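Local coordinates for protein AlyGC (Glaciecola chathamensis, PDB 5GKD) that probably cleaves the polysaccharide alginate by a lyase reaction, as a calcium-binding enzyme of polysaccharide lyase family 6, at residues Thr236-Asn250 / Gly262-Tyr276. Residues are numbered along the deposited sequence; the frame is centred on the assembly and turned at random.
With CO3 (carbonate ion), chain J; PO4 (phosphate ion), chain H.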
ATOM      1  N   THR A 236     -21.766 -21.383   6.248  1.00 18.31           N
ATOM      2  CA  THR A 236     -22.539 -22.554   5.883  1.00 17.01           C
ATOM      3  C   THR A 236     -21.628 -23.762   5.708  1.00 17.83           C
ATOM      4  O   THR A 236     -20.407 -23.642   5.581  1.00 18.87           O
ATOM      5  CB  THR A 236     -23.310 -22.349   4.567  1.00 20.74           C
ATOM      6  OG1 THR A 236     -22.389 -22.296   3.466  1.00 18.25           O
ATOM      7  CG2 THR A 236     -24.109 -21.059   4.595  1.00 17.09           C
ATOM      8  N   LEU A 237     -22.255 -24.934   5.696  1.00 16.78           N
ATOM      9  CA  LEU A 237     -21.687 -26.150   5.132  1.00 16.95           C
ATOM     10  C   LEU A 237     -22.167 -26.236   3.691  1.00 18.32           C
ATOM     11  O   LEU A 237     -23.329 -26.555   3.445  1.00 20.84           O
ATOM     12  CB  LEU A 237     -22.135 -27.362   5.939  1.00 15.73           C
ATOM     13  CG  LEU A 237     -21.516 -28.739   5.721  1.00 18.38           C
ATOM     14  CD1 LEU A 237     -22.038 -29.717   6.789  1.00 19.43           C
ATOM     15  CD2 LEU A 237     -21.744 -29.281   4.337  1.00 17.52           C
ATOM     16  N   THR A 238     -21.287 -25.968   2.738  1.00 18.03           N
ATOM     17  CA  THR A 238     -21.676 -25.901   1.339  1.00 16.52           C
ATOM     18  C   THR A 238     -21.175 -27.137   0.600  1.00 19.97           C
ATOM     19  O   THR A 238     -19.986 -27.471   0.655  1.00 16.71           O
ATOM     20  CB  THR A 238     -21.151 -24.636   0.670  1.00 17.16           C
ATOM     21  OG1 THR A 238     -21.884 -23.494   1.145  1.00 18.15           O
ATOM     22  CG2 THR A 238     -21.311 -24.740  -0.849  1.00 16.28           C
ATOM     23  N   LEU A 239     -22.102 -27.822  -0.058  1.00 19.43           N
ATOM     24  CA  LEU A 239     -21.813 -28.870  -1.033  1.00 19.99           C
ATOM     25  C   LEU A 239     -21.560 -28.166  -2.366  1.00 19.33           C
ATOM     26  O   LEU A 239     -22.438 -28.043  -3.220  1.00 18.73           O
ATOM     27  CB  LEU A 239     -22.975 -29.853  -1.101  1.00 19.28           C
ATOM     28  CG  LEU A 239     -22.938 -31.157  -0.297  1.00 22.63           C
ATOM     29  CD1 LEU A 239     -21.956 -31.141   0.857  1.00 19.84           C
ATOM     30  CD2 LEU A 239     -24.327 -31.619   0.159  1.00 19.85           C
ATOM     31  N   ARG A 240     -20.318 -27.693  -2.532  1.00 21.01           N
ATOM     32  CA  ARG A 240     -19.976 -26.701  -3.550  1.00 17.18           C
ATOM     33  C   ARG A 240     -19.814 -27.310  -4.939  1.00 20.71           C
ATOM     34  O   ARG A 240     -20.413 -26.828  -5.907  1.00 20.66           O
ATOM     35  CB  ARG A 240     -18.686 -25.982  -3.150  1.00 17.73           C
ATOM     36  CG  ARG A 240     -18.282 -24.898  -4.110  1.00 17.07           C
ATOM     37  CD  ARG A 240     -19.282 -23.740  -4.090  1.00 20.86           C
ATOM     38  NE  ARG A 240     -19.015 -22.798  -5.168  1.00 23.29           N
ATOM     39  CZ  ARG A 240     -19.440 -22.952  -6.420  1.00 21.31           C
ATOM     40  NH1 ARG A 240     -20.176 -24.002  -6.752  1.00 19.05           N
ATOM     41  NH2 ARG A 240     -19.121 -22.045  -7.339  1.00 19.50           N
ATOM     42  N   HIS A 241     -18.947 -28.322  -5.063  1.00 19.07           N
ATOM     43  CA  HIS A 241     -18.739 -29.057  -6.298  1.00 19.35           C
ATOM     44  C   HIS A 241     -18.657 -30.535  -5.957  1.00 19.12           C
ATOM     45  O   HIS A 241     -18.289 -30.903  -4.842  1.00 23.55           O
ATOM     46  CB  HIS A 241     -17.433 -28.676  -7.048  1.00 18.57           C
ATOM     47  CG  HIS A 241     -17.326 -27.238  -7.449  1.00 20.48           C
ATOM     48  ND1 HIS A 241     -18.288 -26.586  -8.194  1.00 22.56           N
ATOM     49  CD2 HIS A 241     -16.338 -26.336  -7.239  1.00 17.59           C
ATOM     50  CE1 HIS A 241     -17.903 -25.343  -8.413  1.00 20.89           C
ATOM     51  NE2 HIS A 241     -16.725 -25.164  -7.840  1.00 20.39           N
ATOM     52  N   GLY A 242     -18.955 -31.383  -6.927  1.00 19.41           N
ATOM     53  CA  GLY A 242     -18.807 -32.801  -6.626  1.00 21.23           C
ATOM     54  C   GLY A 242     -20.064 -33.412  -6.040  1.00 21.02           C
ATOM     55  O   GLY A 242     -20.850 -32.760  -5.358  1.00 23.50           O
ATOM     56  N   ASN A 243     -20.218 -34.718  -6.266  1.00 22.36           N
ATOM     57  CA  ASN A 243     -21.496 -35.411  -6.178  1.00 19.80           C
ATOM     58  C   ASN A 243     -21.439 -36.570  -5.200  1.00 20.00           C
ATOM     59  O   ASN A 243     -20.375 -37.107  -4.898  1.00 22.00           O
ATOM     60  CB  ASN A 243     -21.901 -35.956  -7.549  1.00 21.73           C
ATOM     61  CG  ASN A 243     -21.859 -34.906  -8.619  1.00 20.86           C
ATOM     62  OD1 ASN A 243     -22.528 -33.884  -8.518  1.00 24.48           O
ATOM     63  ND2 ASN A 243     -21.058 -35.139  -9.647  1.00 22.87           N
ATOM     64  N   GLY A 244     -22.611 -36.961  -4.717  1.00 21.73           N
ATOM     65  CA  GLY A 244     -22.723 -38.198  -3.969  1.00 20.48           C
ATOM     66  C   GLY A 244     -22.236 -38.131  -2.545  1.00 21.52           C
ATOM     67  O   GLY A 244     -21.748 -39.131  -2.023  1.00 21.35           O
ATOM     68  N   ASN A 245     -22.381 -36.985  -1.896  1.00 20.03           N
ATOM     69  CA  ASN A 245     -21.899 -36.753  -0.546  1.00 19.62           C
ATOM     70  C   ASN A 245     -23.013 -36.949   0.470  1.00 19.89           C
ATOM     71  O   ASN A 245     -24.192 -36.758   0.175  1.00 21.06           O
ATOM     72  CB  ASN A 245     -21.333 -35.342  -0.438  1.00 16.12           C
ATOM     73  CG  ASN A 245     -20.231 -35.111  -1.445  1.00 19.51           C
ATOM     74  OD1 ASN A 245     -19.102 -35.559  -1.243  1.00 18.99           O
ATOM     75  ND2 ASN A 245     -20.564 -34.467  -2.557  1.00 17.21           N
ATOM     76  N   ILE A 246     -22.632 -37.307   1.683  1.00 17.73           N
ATOM     77  CA  ILE A 246     -23.586 -37.483   2.763  1.00 20.65           C
ATOM     78  C   ILE A 246     -23.271 -36.464   3.840  1.00 18.58           C
ATOM     79  O   ILE A 246     -22.151 -36.431   4.357  1.00 21.30           O
ATOM     80  CB  ILE A 246     -23.569 -38.913   3.320  1.00 23.86           C
ATOM     81  CG1 ILE A 246     -23.788 -39.907   2.181  1.00 29.36           C
ATOM     82  CG2 ILE A 246     -24.655 -39.066   4.378  1.00 27.56           C
ATOM     83  CD1 ILE A 246     -24.040 -41.348   2.630  1.00 33.94           C
ATOM     84  N   VAL A 247     -24.262 -35.637   4.169  1.00 20.05           N
ATOM     85  CA  VAL A 247     -24.200 -34.631   5.219  1.00 18.28           C
ATOM     86  C   VAL A 247     -25.214 -35.075   6.270  1.00 22.78           C
ATOM     87  O   VAL A 247     -26.431 -35.036   6.021  1.00 22.45           O
ATOM     88  CB  VAL A 247     -24.538 -33.232   4.685  1.00 16.34           C
ATOM     89  CG1 VAL A 247     -24.666 -32.230   5.808  1.00 13.53           C
ATOM     90  CG2 VAL A 247     -23.537 -32.782   3.636  1.00 19.42           C
ATOM     91  N   GLU A 248     -24.731 -35.488   7.442  1.00 18.80           N
ATOM     92  CA  GLU A 248     -25.575 -36.246   8.352  1.00 21.11           C
ATOM     93  C   GLU A 248     -25.184 -36.018   9.812  1.00 22.10           C
ATOM     94  O   GLU A 248     -24.013 -35.834  10.129  1.00 22.34           O
ATOM     95  CB  GLU A 248     -25.513 -37.708   7.910  1.00 24.88           C
ATOM     96  CG  GLU A 248     -24.648 -38.652   8.663  1.00 31.97           C
ATOM     97  CD  GLU A 248     -24.761 -40.056   8.099  1.00 29.57           C
ATOM     98  OE1 GLU A 248     -23.730 -40.617   7.681  1.00 38.00           O
ATOM     99  OE2 GLU A 248     -25.888 -40.573   8.034  1.00 32.62           O
ATOM    100  N   ASN A 249     -26.186 -35.952  10.687  1.00 20.15           N
ATOM    101  CA  ASN A 249     -26.004 -35.845  12.139  1.00 20.36           C
ATOM    102  C   ASN A 249     -25.288 -34.568  12.581  1.00 23.33           C
ATOM    103  O   ASN A 249     -24.789 -34.507  13.703  1.00 21.01           O
ATOM    104  CB  ASN A 249     -25.235 -37.041  12.724  1.00 20.11           C
ATOM    105  CG  ASN A 249     -25.726 -38.374  12.214  1.00 22.08           C
ATOM    106  OD1 ASN A 249     -26.885 -38.536  11.845  1.00 25.64           O
ATOM    107  ND2 ASN A 249     -24.837 -39.349  12.207  1.00 23.91           N
ATOM    108  N   ASN A 250     -25.223 -33.542  11.747  1.00 20.85           N
ATOM    109  CA  ASN A 250     -24.601 -32.299  12.153  1.00 17.82           C
ATOM    110  C   ASN A 250     -25.570 -31.428  12.939  1.00 19.00           C
ATOM    111  O   ASN A 250     -26.791 -31.534  12.808  1.00 24.21           O
ATOM    112  CB  ASN A 250     -24.098 -31.542  10.925  1.00 21.86           C
ATOM    113  CG  ASN A 250     -23.078 -32.343  10.148  1.00 19.97           C
ATOM    114  OD1 ASN A 250     -21.937 -32.490  10.585  1.00 17.86           O
ATOM    115  ND2 ASN A 250     -23.492 -32.900   9.018  1.00 20.55           N
ATOM    116  N   GLY A 262     -26.394 -23.104   8.180  1.00 23.17           N
ATOM    117  CA  GLY A 262     -26.890 -23.310   6.867  1.00 18.52           C
ATOM    118  C   GLY A 262     -26.269 -24.585   6.299  1.00 18.99           C
ATOM    119  O   GLY A 262     -25.072 -24.814   6.445  1.00 19.75           O
ATOM    120  N   ILE A 263     -27.072 -25.413   5.642  1.00 17.89           N
ATOM    121  CA  ILE A 263     -26.574 -26.388   4.680  1.00 16.66           C
ATOM    122  C   ILE A 263     -27.008 -25.901   3.304  1.00 20.52           C
ATOM    123  O   ILE A 263     -28.180 -25.550   3.107  1.00 18.35           O
ATOM    124  CB  ILE A 263     -27.104 -27.804   4.969  1.00 20.03           C
ATOM    125  CG1 ILE A 263     -26.544 -28.343   6.291  1.00 19.75           C
ATOM    126  CG2 ILE A 263     -26.756 -28.772   3.841  1.00 16.79           C
ATOM    127  CD1 ILE A 263     -27.296 -29.580   6.799  1.00 12.33           C
ATOM    128  N   ARG A 264     -26.064 -25.857   2.361  1.00 19.75           N
ATOM    129  CA  ARG A 264     -26.304 -25.382   0.999  1.00 17.91           C
ATOM    130  C   ARG A 264     -26.051 -26.518   0.021  1.00 21.06           C
ATOM    131  O   ARG A 264     -24.936 -27.059  -0.046  1.00 19.50           O
ATOM    132  CB  ARG A 264     -25.415 -24.178   0.649  1.00 18.15           C
ATOM    133  CG  ARG A 264     -25.575 -23.717  -0.807  1.00 18.31           C
ATOM    134  CD  ARG A 264     -25.146 -22.265  -1.010  1.00 15.18           C
ATOM    135  NE  ARG A 264     -23.734 -22.055  -0.675  1.00 18.57           N
ATOM    136  CZ  ARG A 264     -22.853 -21.415  -1.440  1.00 18.36           C
ATOM    137  NH1 ARG A 264     -23.211 -20.896  -2.603  1.00 15.41           N
ATOM    138  NH2 ARG A 264     -21.604 -21.283  -1.025  1.00 20.65           N
ATOM    139  N   VAL A 265     -27.079 -26.858  -0.749  1.00 20.63           N
ATOM    140  CA  VAL A 265     -27.086 -28.023  -1.616  1.00 18.91           C
ATOM    141  C   VAL A 265     -26.903 -27.562  -3.051  1.00 16.61           C
ATOM    142  O   VAL A 265     -27.670 -26.731  -3.543  1.00 20.32           O
ATOM    143  CB  VAL A 265     -28.395 -28.816  -1.468  1.00 21.72           C
ATOM    144  CG1 VAL A 265     -28.347 -30.058  -2.333  1.00 19.49           C
ATOM    145  CG2 VAL A 265     -28.611 -29.177  -0.017  1.00 21.00           C
ATOM    146  N   ILE A 266     -25.938 -28.129  -3.727  1.00 19.67           N
ATOM    147  CA  ILE A 266     -25.640 -27.914  -5.129  1.00 18.70           C
ATOM    148  C   ILE A 266     -25.186 -29.265  -5.626  1.00 16.86           C
ATOM    149  O   ILE A 266     -24.828 -30.050  -4.857  1.00 22.45           O
ATOM    150  CB  ILE A 266     -24.514 -26.887  -5.366  1.00 18.49           C
ATOM    151  CG1 ILE A 266     -24.716 -25.631  -4.537  1.00 20.60           C
ATOM    152  CG2 ILE A 266     -24.373 -26.589  -6.845  1.00 17.47           C
ATOM    153  CD1 ILE A 266     -23.501 -24.795  -4.347  1.00 15.09           C
ATOM    154  N   ASN A 267     -25.208 -29.514  -6.913  1.00 17.83           N
ATOM    155  CA  ASN A 267     -24.771 -30.756  -7.521  1.00 18.68           C
ATOM    156  C   ASN A 267     -25.681 -31.987  -7.350  1.00 22.19           C
ATOM    157  O   ASN A 267     -26.786 -31.864  -6.957  1.00 19.47           O
ATOM    158  CB  ASN A 267     -23.286 -31.021  -7.253  1.00 20.14           C
ATOM    159  CG  ASN A 267     -22.467 -29.739  -7.147  1.00 18.64           C
ATOM    160  OD1 ASN A 267     -22.233 -29.085  -8.100  1.00 22.71           O
ATOM    161  ND2 ASN A 267     -22.135 -29.371  -5.985  1.00 18.75           N
ATOM    162  N   ARG A 268     -25.177 -33.153  -7.682  1.00 22.37           N
ATOM    163  CA  ARG A 268     -25.947 -34.368  -7.685  1.00 21.26           C
ATOM    164  C   ARG A 268     -25.800 -35.356  -6.590  1.00 20.93           C
ATOM    165  O   ARG A 268     -24.828 -35.424  -5.964  1.00 20.57           O
ATOM    166  CB  ARG A 268     -25.713 -35.129  -8.981  1.00 22.12           C
ATOM    167  CG  ARG A 268     -25.352 -34.277 -10.164  1.00 28.07           C
ATOM    168  CD  ARG A 268     -25.679 -34.925 -11.490  1.00 29.78           C
ATOM    169  NE  ARG A 268     -25.011 -36.184 -11.672  1.00 34.65           N
ATOM    170  CZ  ARG A 268     -23.764 -36.316 -12.082  1.00 35.58           C
ATOM    171  NH1 ARG A 268     -23.038 -35.264 -12.369  1.00 35.83           N
ATOM    172  NH2 ARG A 268     -23.250 -37.499 -12.217  1.00 35.42           N
ATOM    173  N   ASP A 269     -26.836 -36.152  -6.429  1.00 24.42           N
ATOM    174  CA  ASP A 269     -26.895 -37.237  -5.496  1.00 19.59           C
ATOM    175  C   ASP A 269     -26.500 -36.909  -4.069  1.00 20.09           C
ATOM    176  O   ASP A 269     -25.908 -37.688  -3.417  1.00 21.43           O
ATOM    177  CB  ASP A 269     -26.063 -38.423  -6.013  1.00 21.80           C
ATOM    178  CG  ASP A 269     -26.412 -38.831  -7.433  1.00 26.65           C
ATOM    179  OD1 ASP A 269     -27.560 -38.918  -7.803  1.00 27.62           O
ATOM    180  OD2 ASP A 269     -25.516 -39.088  -8.204  1.00 32.08           O
ATOM    181  N   GLN A 270     -26.846 -35.743  -3.603  1.00 22.04           N
ATOM    182  CA  GLN A 270     -26.504 -35.401  -2.226  1.00 20.48           C
ATOM    183  C   GLN A 270     -27.542 -35.971  -1.261  1.00 23.57           C
ATOM    184  O   GLN A 270     -28.732 -36.040  -1.578  1.00 21.46           O
ATOM    185  CB  GLN A 270     -26.400 -33.886  -2.063  1.00 18.99           C
ATOM    186  CG  GLN A 270     -25.646 -33.152  -3.197  1.00 19.91           C
ATOM    187  CD  GLN A 270     -24.141 -33.463  -3.278  1.00 22.46           C
ATOM    188  OE1 GLN A 270     -23.649 -34.451  -2.727  1.00 19.50           O
ATOM    189  NE2 GLN A 270     -23.410 -32.600  -3.977  1.00 18.79           N
ATOM    190  N   ILE A 271     -27.084 -36.391  -0.082  1.00 20.92           N
ATOM    191  CA  ILE A 271     -27.958 -36.833   0.997  1.00 20.63           C
ATOM    192  C   ILE A 271     -27.746 -35.927   2.208  1.00 22.01           C
ATOM    193  O   ILE A 271     -26.634 -35.839   2.742  1.00 25.22           O
ATOM    194  CB  ILE A 271     -27.721 -38.305   1.361  1.00 21.08           C
ATOM    195  CG1 ILE A 271     -28.080 -39.209   0.187  1.00 23.00           C
ATOM    196  CG2 ILE A 271     -28.519 -38.672   2.590  1.00 25.52           C
ATOM    197  CD1 ILE A 271     -27.585 -40.646   0.349  1.00 20.50           C
ATOM    198  N   ILE A 272     -28.807 -35.254   2.629  1.00 22.57           N
ATOM    199  CA  ILE A 272     -28.815 -34.346   3.771  1.00 19.03           C
ATOM    200  C   ILE A 272     -29.848 -34.912   4.742  1.00 23.11           C
ATOM    201  O   ILE A 272     -31.053 -34.681   4.583  1.00 22.54           O
ATOM    202  CB  ILE A 272     -29.162 -32.902   3.376  1.00 19.37           C
ATOM    203  CG1 ILE A 272     -28.089 -32.269   2.475  1.00 23.49           C
ATOM    204  CG2 ILE A 272     -29.319 -32.033   4.610  1.00 16.66           C
ATOM    205  CD1 ILE A 272     -28.137 -32.660   1.062  1.00 26.24           C
ATOM    206  N   ARG A 273     -29.397 -35.668   5.740  1.00 21.76           N
ATOM    207  CA  ARG A 273     -30.307 -36.363   6.631  1.00 21.46           C
ATOM    208  C   ARG A 273     -29.884 -36.191   8.080  1.00 20.93           C
ATOM    209  O   ARG A 273     -28.699 -36.091   8.403  1.00 22.26           O
ATOM    210  CB  ARG A 273     -30.398 -37.862   6.312  1.00 23.00           C
ATOM    211  CG  ARG A 273     -29.113 -38.591   6.561  1.00 26.08           C
ATOM    212  CD  ARG A 273     -29.291 -40.097   6.669  1.00 32.28           C
ATOM    213  NE  ARG A 273     -29.867 -40.675   5.466  1.00 36.65           N
ATOM    214  CZ  ARG A 273     -29.219 -41.482   4.626  1.00 40.31           C
ATOM    215  NH1 ARG A 273     -27.950 -41.840   4.848  1.00 26.22           N
ATOM    216  NH2 ARG A 273     -29.864 -41.942   3.560  1.00 40.19           N
ATOM    217  N   ASN A 274     -30.889 -36.153   8.948  1.00 20.49           N
ATOM    218  CA  ASN A 274     -30.699 -36.184  10.396  1.00 22.77           C
ATOM    219  C   ASN A 274     -29.824 -35.033  10.905  1.00 21.71           C
ATOM    220  O   ASN A 274     -29.075 -35.197  11.863  1.00 23.01           O
ATOM    221  CB  ASN A 274     -30.122 -37.532  10.838  1.00 21.71           C
ATOM    222  CG  ASN A 274     -30.487 -37.860  12.259  1.00 24.72           C
ATOM    223  OD1 ASN A 274     -31.607 -37.611  12.667  1.00 24.31           O
ATOM    224  ND2 ASN A 274     -29.535 -38.379  13.035  1.00 24.39           N
ATOM    225  N   ASN A 275     -29.915 -33.859  10.293  1.00 20.17           N
ATOM    226  CA  ASN A 275     -29.215 -32.677  10.772  1.00 17.60           C
ATOM    227  C   ASN A 275     -30.143 -31.764  11.572  1.00 20.49           C
ATOM    228  O   ASN A 275     -31.320 -31.598  11.246  1.00 20.61           O
ATOM    229  CB  ASN A 275     -28.612 -31.884   9.606  1.00 15.64           C
ATOM    230  CG  ASN A 275     -27.658 -32.709   8.779  1.00 19.00           C
ATOM    231  OD1 ASN A 275     -26.523 -32.983   9.193  1.00 22.11           O
ATOM    232  ND2 ASN A 275     -28.108 -33.113   7.602  1.00 16.16           N
ATOM    233  N   TYR A 276     -29.580 -31.124  12.594  1.00 21.14           N
ATOM    234  CA  TYR A 276     -30.315 -30.253  13.499  1.00 21.23           C
ATOM    235  C   TYR A 276     -29.830 -28.819  13.342  1.00 18.64           C
ATOM    236  O   TYR A 276     -28.631 -28.554  13.476  1.00 18.89           O
ATOM    237  CB  TYR A 276     -30.142 -30.727  14.947  1.00 16.01           C
ATOM    238  CG  TYR A 276     -30.853 -29.883  15.974  1.00 21.43           C
ATOM    239  CD1 TYR A 276     -30.270 -28.726  16.488  1.00 18.91           C
ATOM    240  CD2 TYR A 276     -32.106 -30.247  16.433  1.00 18.96           C
ATOM    241  CE1 TYR A 276     -30.918 -27.971  17.432  1.00 22.46           C
ATOM    242  CE2 TYR A 276     -32.762 -29.502  17.370  1.00 20.34           C
ATOM    243  CZ  TYR A 276     -32.170 -28.367  17.867  1.00 21.58           C
ATOM    244  OH  TYR A 276     -32.830 -27.648  18.809  1.00 22.54           O
TER
HETATM  245  C   CO3 J 806     -19.524 -19.930  -3.947  1.00 25.86           C
HETATM  246  O1  CO3 J 806     -19.678 -20.396  -2.740  1.00 22.97           O
HETATM  247  O2  CO3 J 806     -20.642 -19.530  -4.474  1.00 23.37           O
HETATM  248  O3  CO3 J 806     -18.311 -19.912  -4.555  1.00 38.99           O
HETATM  249  P   PO4 H 804     -15.853 -21.105  -4.100  1.00 22.26           P
HETATM  250  O1  PO4 H 804     -16.266 -22.315  -3.306  1.00 23.75           O
HETATM  251  O2  PO4 H 804     -15.066 -20.247  -3.189  1.00 20.24           O
HETATM  252  O3  PO4 H 804     -17.115 -20.371  -4.629  1.00 27.41           O
HETATM  253  O4  PO4 H 804     -14.882 -21.597  -5.148  1.00 17.43           O
HETATM  254  O   HOH W   1     -20.916 -26.748  -9.026  1.00 21.61           O
HETATM  255  O   HOH W   2     -19.938 -30.431  -9.476  1.00 24.68           O
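The guanidinium of Arg-264 has the methyl CG2 of Thr-238 over one face and, at its edge, the carbonate ion and the hydroxyl of Thr-236. Its NE and NH2 grip Thr-238 OG1 side-on, NE at 3.0 Å, with the oxygen some 16-17° out of the guanidinium plane, while NH2 reaches carbonate O1 at 2.7 Å. The bend at chi3 (61°) brings NE and NH2 to the Thr-238 hydroxyl. Thr-238 OG1 donates to Thr-236 OG1, which Val-213 O also engages. The guanidinium of Arg-240 has His-241 NE2 over the centre of one face; its NE points at carbonate O3 and phosphate O3, which overlap and are probably alternative occupants, a doubtful detail. Its NH2 is held by Arg-302 O.

The amides of Asn-245 and Gln-270 lie side by side, their planes 29° apart. Gln-270 OE1 accepts from Asn-245 N, nearly along its C=O axis, and from Asn-245 ND2 (3.1 Å) on a lone pair; Gln-270 NE2 donates to Gly-242 O at 2.9 Å and to Ile-266 O. Asn-245 OD1 accepts from Asn-223 N. Replacing Gln-270 with an alanine would probably leave Asn-245 N and Gly-242 O without these mates and the turn freer to move. Asn-275 repeats the theme: its OD1 takes Asn-250 N and ND2 from opposite faces, and its ND2 approaches Val-247 O (3.0 Å) from above the carbonyl plane.

Parallel ladders pair Leu-237 with Ile-263 and Val-247 with Ile-272; the axes of the short strand segments approach to 4.8 Å, as in successive coils of a parallel beta-helix. Inside, Val-247 CG1 meets Ile-263 CD1 at 3.9 Å. The hydrogen-bonded asparagine ladder, Asn-250 to Asn-275, continues through Asn-228 and Asn-314 on neighbouring coils. Both arginines line an anion site, consistent with a pocket suited to alginate carboxylates.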